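PDB 4HXF: peptidase S9 prolyl oligopeptidase catalytic domain-containing protein from Pyrococcus horikoshii, which probably cleaves peptides as a serine protease of the prolyl oligopeptidase family, assembling into a self-compartmentalizing hexamer that selects its substrates. Local coordinates for residues R126-E129 against D130-F133; E169-R172 against F173-G176; L495-Y498 against A499-I503; R583-P586 against R587-M590. All coordinates share one frame; numbering follows the deposited sequence.

Overall arrangement
Seven four-stranded antiparallel sheets form a beta-propeller that precedes the alpha/beta-hydrolase domain, and the four contacts follow one another along the chain without nesting or crossing. Contact 1 turns the long excursion between strands 117-124 and 151-158 into the short strand 131-134, which pairs with a strand of a second subunit. Contact 2 closes the tight turn that links one four-stranded sheet to the next, from strand 163-171 to strand 175-179. In the hydrolase domain, contact 3 ends helix 494-500 beside the inhibitor pocket, and contact 4 starts helix 586-605. Contacts 1 and 4 complement each other between subunits: Asp-130 of one chain pairs with Arg-587 of another.

Contact 1: R126-E129 against D130-F133; sequences REDE and DFIF. With MG (magnesium ion), chain G.
The guanidinium of Arg-126 has CD2 of Phe-133 over one face, displaced toward its rim, while its NH2 lies at the edge of that phenyl ring; the two planes stand 78° apart. The Asp-128 carboxylate is turned 45° to the ring of Phe-131, with OD2 3.3 Å from CD1. An almost fully extended side chain carries Arg-126 NH2 to the carbonyl oxygen of Phe-133, a bond of 2.8 Å made from above the carbonyl plane. Asp-128 opens an Asx turn: with CG opposite its own backbone N (chi1 -179°), OD2 accepts from two successive amides. Phe-131 N donates to Asp-128 OD2 at 3.0 Å, on the anti lone pair of that oxygen; Asp-130 N donates to it at 2.7 Å from above the carboxylate plane. A water accepts from Asp-128 N and probably donates to Phe-131 O. Glu-127 points away and supplies OE1 to a magnesium ion at 2.1 Å, completed by five waters. Strand 131-134 extends a sheet into a second subunit, whose Arg-587 and Lys-591 form salt bridges with Asp-130. Asp-128 OD2 and Asp-130 OD2 lie 4.0 Å apart, so these cations, with Lys-591 also pairing with Asp-128, probably offset the repulsion at the interface.

Contact 2: E169-R172 against F173-G176; sequences EKPR and FSSG
Pro-171 and Ser-174 bracket a type II beta turn that joins strand 163-171, the last of one four-stranded propeller sheet, to strand 175-179, the first of the next. The tight side is centred on the carbonyl oxygen of Pro-171. Ser-174 OG donates to Pro-171 O at 2.8 Å from above the carbonyl plane. The customary turn bond from Ser-174 N to Pro-171 O is weak, 3.4 Å long and bent to 126°. The hydroxyl therefore reinforces a slack backbone closure, and Thr-152 OG1 is hydrogen-bonded both to Pro-171 O and to Ser-174 N. Packing continues at Lys-170, whose CB lies 3.5 Å from Ser-174 OG; Phe-154 and Val-187 cover this side of the turn.

The longer side chains leave the turn and add little to the contact between its halves. Lys-170, partly exposed, leads off to a salt bridge with Glu-210, whereas Arg-172 is buried with Glu-134. Phe-173, also partly exposed, has positive phi (66°), and its ring meets Phe-141 and, edge-to-face, Tyr-196. With OG anti to its own carbonyl carbon and beside the backbone N (chi1 -60°), the serine hydroxyl turns back to Pro-171 O; Ser-174 CB lies 3.4 Å from the same oxygen.

Contact 3: L495-Y498 against A499-I503; sequences LTSY and AFSDI
Ser-501 folds back on Ser-497 at the C-terminal end of helix 494-500, and both its hydroxyl and its amide grip one carbonyl oxygen. Ser-501 OG donates to Ser-497 O at 2.7 Å, and Ser-501 N reaches the same oxygen at 3.2 Å with an N-H...O angle of 154°. The two donors come from opposite faces of the carbonyl plane, so the oxygen is held between them. The hydroxyl can reach it because OG sits between the backbone N and the carbonyl carbon (chi1 73°).

The preceding turn supplies regular helical bonds, from Ala-499 N to Leu-495 O at 3.1 Å and from Phe-500 N to Thr-496 O at 2.9 Å. Phe-500 CB comes within 3.0 Å of Thr-496 O, and Tyr-498 CD2 makes a modest apolar contact with Ala-499 CB at 4.0 Å. Ser-501 then leaves helical geometry, and a water lies within hydrogen-bonding distance of both Tyr-498 O (2.8 Å) and Ser-501 O and may bridge them.

A further shell positions the side chains that leave the helix. Ser-497 lines the inhibitor pocket, where its OG is hydrogen-bonded to Asp-508; Asp-502, just beyond the helix, forms a salt bridge with Arg-548, another pocket residue. Tyr-498 OH is bonded to Asp-563 of a second subunit. The helix end thus packs against helices 504-511, through Tyr-498, and 552-563, through Thr-496, Ser-497 and Phe-500, while Trp-140 and Phe-141 of strand 140-141, in the excursion from the propeller, pack against Phe-500, Asp-502 and Ile-503.

Contact 4: R583-P586 against R587-M590; sequences RGSP and RHRM
Arg-589 N donates to Ser-585 O at 2.8 Å, nearly in line with the C=O bond, and Met-590 N follows with a 2.9 Å bond to Pro-586 O; together they begin the helical bonding of 586-605. Ser-585 is the N-cap: its OG, placed between the backbone N and the carbonyl carbon (chi1 71°), accepts from His-588 N in a weak bond of 3.3 Å. The same hydroxyl touches the histidine side chain, with Ser-585 OG 3.2 Å from His-588 CB. Outside this cap, Gly-584 CA lies over one face of the imidazole, 4.4 Å from His-588 CD2. Gly-584 O sits at the edge of the Arg-589 guanidinium, near its plane, and lies 3.1 Å from Arg-589 CD.

Beyond the turn, His-588 NE2 is hydrogen-bonded to His-580. Arg-589 is anchored through NE to Ser-581 O and through NH2 to Tyr-593, while NH1 and Gly-584 O both bond to Tyr-41 OH. Arg-587 leads outward to a salt bridge with Asp-130 of a second subunit. The cap supplies an acceptor to a first-turn amide, and Arg-589 ties the start of the helix to the preceding helix 580-583 and to Tyr-41.

Contact 1: R126-E129 against D130-F133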
loop_
_atom_site.group_PDB
_atom_site.type_symbol
_atom_site.label_atom_id
_atom_site.label_comp_id
_atom_site.label_asym_id
_atom_site.label_seq_id
_atom_site.Cartn_x
_atom_site.Cartn_y
_atom_site.Cartn_z
ATOM N N ARG A 126 7.453 28.209 11.427
ATOM C CA ARG A 126 6.002 28.463 11.236
ATOM C C ARG A 126 5.353 27.265 10.559
ATOM O O ARG A 126 4.268 26.839 10.944
ATOM C CB ARG A 126 5.800 29.777 10.472
ATOM C CG ARG A 126 5.940 31.061 11.259
ATOM C CD ARG A 126 6.098 32.353 10.420
ATOM N NE ARG A 126 6.089 33.473 11.369
ATOM C CZ ARG A 126 6.966 34.480 11.397
ATOM N NH1 ARG A 126 6.845 35.463 12.331
ATOM N NH2 ARG A 126 7.958 34.532 10.505
ATOM N N GLU A 127 5.941 26.677 9.544
ATOM C CA GLU A 127 5.455 25.389 8.902
ATOM C C GLU A 127 4.120 25.362 8.074
ATOM O O GLU A 127 3.538 24.310 7.923
ATOM C CB GLU A 127 5.319 24.238 9.907
ATOM C CG GLU A 127 6.529 24.109 10.837
ATOM C CD GLU A 127 7.766 23.654 10.160
ATOM O OE1 GLU A 127 7.749 23.618 8.932
ATOM O OE2 GLU A 127 8.778 23.316 10.840
ATOM N N ASP A 128 3.732 26.492 7.613
ATOM C CA ASP A 128 2.551 26.529 6.725
ATOM C C ASP A 128 2.937 25.687 5.462
ATOM O O ASP A 128 4.043 25.878 4.880
ATOM C CB ASP A 128 2.130 27.897 6.333
ATOM C CG ASP A 128 0.889 27.851 5.447
ATOM O OD1 ASP A 128 -0.217 27.785 6.062
ATOM O OD2 ASP A 128 0.968 27.814 4.157
ATOM N N GLU A 129 2.001 24.812 4.991
ATOM C CA GLU A 129 2.148 23.977 3.856
ATOM C C GLU A 129 2.401 24.710 2.542
ATOM O O GLU A 129 3.086 24.189 1.647
ATOM C CB GLU A 129 0.877 23.108 3.642
ATOM C CG GLU A 129 -0.379 23.558 4.393
ATOM C CD GLU A 129 -0.284 23.365 5.911
ATOM O OE1 GLU A 129 -0.140 22.217 6.390
ATOM O OE2 GLU A 129 -0.365 24.347 6.647
ATOM N N ASP A 130 1.862 25.901 2.436
ATOM C CA ASP A 130 1.808 26.638 1.130
ATOM C C ASP A 130 2.770 27.806 1.008
ATOM O O ASP A 130 3.202 28.157 -0.107
ATOM C CB ASP A 130 0.422 27.162 0.860
ATOM C CG ASP A 130 -0.579 25.991 0.727
ATOM O OD1 ASP A 130 -0.301 25.087 -0.077
ATOM O OD2 ASP A 130 -1.496 25.931 1.567
ATOM N N PHE A 131 3.148 28.426 2.141
ATOM C CA PHE A 131 4.041 29.612 2.090
ATOM C C PHE A 131 4.910 29.751 3.354
ATOM O O PHE A 131 4.549 29.311 4.455
ATOM C CB PHE A 131 3.327 30.932 1.803
ATOM C CG PHE A 131 2.471 31.488 2.948
ATOM C CD1 PHE A 131 1.231 30.966 3.211
ATOM C CD2 PHE A 131 2.967 32.501 3.777
ATOM C CE1 PHE A 131 0.458 31.433 4.247
ATOM C CE2 PHE A 131 2.189 33.016 4.832
ATOM C CZ PHE A 131 0.910 32.487 5.047
ATOM N N ILE A 132 6.103 30.235 3.117
ATOM C CA ILE A 132 7.097 30.687 4.087
ATOM C C ILE A 132 6.798 32.121 4.392
ATOM O O ILE A 132 6.441 32.916 3.483
ATOM C CB ILE A 132 8.477 30.568 3.407
ATOM C CG1 ILE A 132 8.786 29.066 3.148
ATOM C CG2 ILE A 132 9.566 31.240 4.206
ATOM C CD1 ILE A 132 9.488 28.869 1.843
ATOM N N PHE A 133 6.850 32.571 5.642
ATOM C CA PHE A 133 6.650 33.941 5.968
ATOM C C PHE A 133 7.792 34.454 6.798
ATOM O O PHE A 133 8.178 33.738 7.780
ATOM C CB PHE A 133 5.390 34.121 6.772
ATOM C CG PHE A 133 4.993 35.524 6.944
ATOM C CD1 PHE A 133 4.432 36.235 5.883
ATOM C CD2 PHE A 133 5.232 36.203 8.123
ATOM C CE1 PHE A 133 4.142 37.563 6.069
ATOM C CE2 PHE A 133 4.994 37.553 8.261
ATOM C CZ PHE A 133 4.407 38.226 7.242
HETATM MG MG MG G . 9.122 23.644 7.356
HETATM O O HOH W 1 10.660 23.056 8.859
HETATM O O HOH W 2 4.930 29.404 7.143
HETATM O O HOH W 3 9.346 25.651 7.376
HETATM O O HOH W 4 10.649 23.130 5.722
HETATM O O HOH W 5 8.479 21.426 7.177
HETATM O O HOH W 6 7.614 23.942 5.940
#

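Contact 2: E169-R172 against F173-G176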
loop_
_atom_site.group_PDB
_atom_site.type_symbol
_atom_site.label_atom_id
_atom_site.label_comp_id
_atom_site.label_asym_id
_atom_site.label_seq_id
_atom_site.Cartn_x
_atom_site.Cartn_y
_atom_site.Cartn_z
ATOM N N GLU A 169 12.914 28.893 24.601
ATOM C CA GLU A 169 13.261 29.323 23.229
ATOM C C GLU A 169 14.103 30.590 23.235
ATOM O O GLU A 169 14.082 31.399 24.193
ATOM C CB GLU A 169 12.016 29.476 22.376
ATOM C CG GLU A 169 11.328 30.791 22.409
ATOM C CD GLU A 169 10.145 30.823 21.387
ATOM O OE1 GLU A 169 10.008 31.809 20.668
ATOM O OE2 GLU A 169 9.417 29.845 21.306
ATOM N N LYS A 170 14.861 30.732 22.172
ATOM C CA LYS A 170 15.679 31.899 21.924
ATOM C C LYS A 170 15.620 32.260 20.466
ATOM O O LYS A 170 15.099 31.497 19.663
ATOM C CB LYS A 170 17.139 31.588 22.304
ATOM C CG LYS A 170 17.339 31.517 23.783
ATOM C CD LYS A 170 17.155 32.844 24.558
ATOM C CE LYS A 170 17.572 32.734 26.016
ATOM N NZ LYS A 170 17.108 33.997 26.678
ATOM N N PRO A 171 16.134 33.460 20.116
ATOM C CA PRO A 171 16.268 33.752 18.684
ATOM C C PRO A 171 17.017 32.746 17.849
ATOM O O PRO A 171 17.756 31.885 18.428
ATOM C CB PRO A 171 17.035 35.113 18.720
ATOM C CG PRO A 171 16.674 35.678 20.036
ATOM C CD PRO A 171 16.687 34.506 20.990
ATOM N N ARG A 172 16.748 32.691 16.513
ATOM C CA ARG A 172 17.420 31.780 15.595
ATOM C C ARG A 172 18.964 31.932 15.776
ATOM O O ARG A 172 19.450 33.059 16.125
ATOM C CB ARG A 172 16.995 31.966 14.040
ATOM C CG ARG A 172 17.424 33.202 13.425
ATOM C CD ARG A 172 16.841 33.250 11.971
ATOM N NE ARG A 172 15.466 33.527 12.129
ATOM C CZ ARG A 172 14.710 34.058 11.161
ATOM N NH1 ARG A 172 15.260 34.302 10.043
ATOM N NH2 ARG A 172 13.477 34.350 11.364
ATOM N N PHE A 173 19.658 30.845 15.547
ATOM C CA PHE A 173 21.099 30.756 15.599
ATOM C C PHE A 173 21.648 30.964 17.003
ATOM O O PHE A 173 22.786 31.376 17.138
ATOM C CB PHE A 173 21.647 31.779 14.577
ATOM C CG PHE A 173 22.165 31.208 13.336
ATOM C CD1 PHE A 173 23.485 31.359 12.999
ATOM C CD2 PHE A 173 21.352 30.480 12.542
ATOM C CE1 PHE A 173 23.961 30.792 11.826
ATOM C CE2 PHE A 173 21.817 29.954 11.349
ATOM C CZ PHE A 173 23.091 30.164 11.003
ATOM N N SER A 174 20.908 30.580 18.043
ATOM C CA SER A 174 21.403 30.506 19.388
ATOM C C SER A 174 21.979 29.153 19.656
ATOM O O SER A 174 21.701 28.129 18.969
ATOM C CB SER A 174 20.342 30.883 20.409
ATOM O OG SER A 174 19.855 32.251 20.224
ATOM N N SER A 175 22.859 29.081 20.624
ATOM C CA SER A 175 23.463 27.813 21.011
ATOM C C SER A 175 23.510 27.690 22.549
ATOM O O SER A 175 23.331 28.658 23.282
ATOM C CB SER A 175 24.857 27.608 20.385
ATOM O OG SER A 175 25.695 28.552 20.895
ATOM N N GLY A 176 23.750 26.495 23.064
ATOM C CA GLY A 176 23.765 26.227 24.499
ATOM C C GLY A 176 24.622 25.084 24.850
ATOM O O GLY A 176 24.648 24.139 24.132
#

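Contact 3: L495-Y498 against A499-I503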
loop_
_atom_site.group_PDB
_atom_site.type_symbol
_atom_site.label_atom_id
_atom_site.label_comp_id
_atom_site.label_asym_id
_atom_site.label_seq_id
_atom_site.Cartn_x
_atom_site.Cartn_y
_atom_site.Cartn_z
ATOM N N LEU A 495 26.944 42.354 -5.957
ATOM C CA LEU A 495 25.832 43.067 -5.388
ATOM C C LEU A 495 24.693 42.113 -5.068
ATOM O O LEU A 495 24.051 42.215 -4.011
ATOM C CB LEU A 495 25.272 44.173 -6.301
ATOM C CG LEU A 495 24.273 45.104 -5.644
ATOM C CD1 LEU A 495 24.810 45.885 -4.456
ATOM C CD2 LEU A 495 23.699 46.141 -6.576
ATOM N N THR A 496 24.437 41.106 -5.937
ATOM C CA THR A 496 23.424 40.111 -5.606
ATOM C C THR A 496 23.836 39.168 -4.493
ATOM O O THR A 496 23.009 38.571 -3.803
ATOM C CB THR A 496 22.901 39.361 -6.847
ATOM O OG1 THR A 496 23.969 38.594 -7.381
ATOM C CG2 THR A 496 22.358 40.393 -7.853
ATOM N N SER A 497 25.161 38.912 -4.340
ATOM C CA SER A 497 25.600 38.194 -3.178
ATOM C C SER A 497 25.203 38.948 -1.904
ATOM O O SER A 497 24.634 38.398 -0.962
ATOM C CB SER A 497 27.127 37.991 -3.265
ATOM O OG SER A 497 27.643 37.403 -2.025
ATOM N N TYR A 498 25.538 40.231 -1.834
ATOM C CA TYR A 498 25.107 41.076 -0.696
ATOM C C TYR A 498 23.650 40.915 -0.309
ATOM O O TYR A 498 23.259 40.710 0.800
ATOM C CB TYR A 498 25.485 42.548 -0.944
ATOM C CG TYR A 498 24.727 43.541 -0.080
ATOM C CD1 TYR A 498 24.877 43.586 1.321
ATOM C CD2 TYR A 498 23.824 44.375 -0.632
ATOM C CE1 TYR A 498 24.167 44.444 2.053
ATOM C CE2 TYR A 498 23.109 45.265 0.127
ATOM C CZ TYR A 498 23.232 45.287 1.448
ATOM O OH TYR A 498 22.475 46.172 2.182
ATOM N N ALA A 499 22.777 41.118 -1.362
ATOM C CA ALA A 499 21.371 41.250 -1.123
ATOM C C ALA A 499 20.541 39.944 -1.125
ATOM O O ALA A 499 19.486 39.959 -0.529
ATOM C CB ALA A 499 20.742 42.260 -2.140
ATOM N N PHE A 500 21.039 38.908 -1.768
ATOM C CA PHE A 500 20.337 37.626 -1.883
ATOM C C PHE A 500 20.841 36.501 -1.046
ATOM O O PHE A 500 20.048 35.626 -0.668
ATOM C CB PHE A 500 20.345 37.284 -3.379
ATOM C CG PHE A 500 19.282 36.272 -3.851
ATOM C CD1 PHE A 500 17.996 36.257 -3.367
ATOM C CD2 PHE A 500 19.577 35.466 -4.969
ATOM C CE1 PHE A 500 17.066 35.374 -3.909
ATOM C CE2 PHE A 500 18.630 34.609 -5.518
ATOM C CZ PHE A 500 17.383 34.505 -4.939
ATOM N N SER A 501 22.143 36.424 -0.774
ATOM C CA SER A 501 22.687 35.282 -0.060
ATOM C C SER A 501 22.406 35.295 1.413
ATOM O O SER A 501 22.026 36.282 1.994
ATOM C CB SER A 501 24.153 35.134 -0.266
ATOM O OG SER A 501 24.871 36.127 0.450
ATOM N N ASP A 502 22.577 34.140 2.013
ATOM C CA ASP A 502 22.319 34.025 3.433
ATOM C C ASP A 502 23.132 34.959 4.315
ATOM O O ASP A 502 22.601 35.469 5.321
ATOM C CB ASP A 502 22.418 32.576 3.858
ATOM C CG ASP A 502 23.782 31.928 3.640
ATOM O OD1 ASP A 502 24.695 32.490 3.108
ATOM O OD2 ASP A 502 23.843 30.764 4.030
ATOM N N ILE A 503 24.431 35.070 4.013
ATOM C CA ILE A 503 25.335 35.864 4.840
ATOM C C ILE A 503 25.699 37.207 4.248
ATOM O O ILE A 503 26.472 37.984 4.824
ATOM C CB ILE A 503 26.597 35.042 5.134
ATOM C CG1 ILE A 503 27.463 34.827 3.929
ATOM C CG2 ILE A 503 26.249 33.762 5.940
ATOM C CD1 ILE A 503 28.866 34.196 4.177
HETATM O O HOH W 7 21.445 38.922 2.008
#

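Contact 4: R583-P586 against R587-M590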
loop_
_atom_site.group_PDB
_atom_site.type_symbol
_atom_site.label_atom_id
_atom_site.label_comp_id
_atom_site.label_asym_id
_atom_site.label_seq_id
_atom_site.Cartn_x
_atom_site.Cartn_y
_atom_site.Cartn_z
ATOM N N ARG A 583 28.746 16.565 0.007
ATOM C CA ARG A 583 27.604 16.139 0.866
ATOM C C ARG A 583 26.330 15.758 0.171
ATOM O O ARG A 583 25.387 15.337 0.828
ATOM C CB ARG A 583 27.343 17.253 1.944
ATOM C CG ARG A 583 28.494 17.421 2.958
ATOM C CD ARG A 583 28.069 18.263 4.153
ATOM N NE ARG A 583 28.035 19.684 3.815
ATOM C CZ ARG A 583 29.118 20.484 3.703
ATOM N NH1 ARG A 583 30.357 20.011 3.902
ATOM N NH2 ARG A 583 28.973 21.781 3.384
ATOM N N GLY A 584 26.287 15.887 -1.169
ATOM C CA GLY A 584 25.149 15.462 -1.972
ATOM C C GLY A 584 24.977 13.966 -1.881
ATOM O O GLY A 584 25.889 13.253 -1.457
ATOM N N SER A 585 23.889 13.476 -2.446
ATOM C CA SER A 585 23.633 12.053 -2.436
ATOM C C SER A 585 24.762 11.342 -3.228
ATOM O O SER A 585 25.373 11.956 -4.173
ATOM C CB SER A 585 22.290 11.713 -3.003
ATOM O OG SER A 585 22.253 11.910 -4.420
ATOM N N PRO A 586 25.037 10.077 -2.924
ATOM C CA PRO A 586 26.103 9.394 -3.636
ATOM C C PRO A 586 25.932 9.503 -5.186
ATOM O O PRO A 586 26.907 9.680 -5.909
ATOM C CB PRO A 586 26.023 7.950 -3.128
ATOM C CG PRO A 586 25.530 8.157 -1.710
ATOM C CD PRO A 586 24.519 9.268 -1.807
ATOM N N ARG A 587 24.725 9.269 -5.676
ATOM C CA ARG A 587 24.535 9.277 -7.142
ATOM C C ARG A 587 24.715 10.653 -7.754
ATOM O O ARG A 587 25.329 10.853 -8.850
ATOM C CB ARG A 587 23.122 8.722 -7.496
ATOM C CG ARG A 587 22.850 8.465 -8.983
ATOM C CD ARG A 587 21.396 8.012 -9.233
ATOM N NE ARG A 587 20.465 9.085 -8.848
ATOM C CZ ARG A 587 19.382 8.972 -8.077
ATOM N NH1 ARG A 587 18.969 7.792 -7.565
ATOM N NH2 ARG A 587 18.679 10.045 -7.762
ATOM N N HIS A 588 24.200 11.658 -7.077
ATOM C CA HIS A 588 24.481 13.052 -7.419
ATOM C C HIS A 588 25.993 13.359 -7.511
ATOM O O HIS A 588 26.512 13.899 -8.483
ATOM C CB HIS A 588 23.770 13.909 -6.355
ATOM C CG HIS A 588 24.181 15.363 -6.277
ATOM N ND1 HIS A 588 23.247 16.362 -6.070
ATOM C CD2 HIS A 588 25.398 15.985 -6.294
ATOM C CE1 HIS A 588 23.890 17.524 -5.879
ATOM N NE2 HIS A 588 25.188 17.341 -6.046
ATOM N N ARG A 589 26.742 12.934 -6.473
ATOM C CA ARG A 589 28.142 13.197 -6.471
ATOM C C ARG A 589 28.909 12.463 -7.538
ATOM O O ARG A 589 29.805 13.022 -8.137
ATOM C CB ARG A 589 28.683 12.789 -5.084
ATOM C CG ARG A 589 28.328 13.795 -3.995
ATOM C CD ARG A 589 28.795 13.288 -2.644
ATOM N NE ARG A 589 30.208 13.388 -2.635
ATOM C CZ ARG A 589 31.028 12.675 -1.818
ATOM N NH1 ARG A 589 30.502 11.899 -0.892
ATOM N NH2 ARG A 589 32.377 12.793 -1.916
ATOM N N MET A 590 28.542 11.223 -7.805
ATOM C CA MET A 590 29.134 10.420 -8.896
ATOM C C MET A 590 28.989 11.152 -10.256
ATOM O O MET A 590 29.931 11.252 -11.045
ATOM C CB MET A 590 28.458 9.093 -8.887
ATOM C CG MET A 590 28.962 8.166 -9.946
ATOM S SD MET A 590 28.097 8.313 -11.497
ATOM C CE MET A 590 26.374 8.053 -11.022
#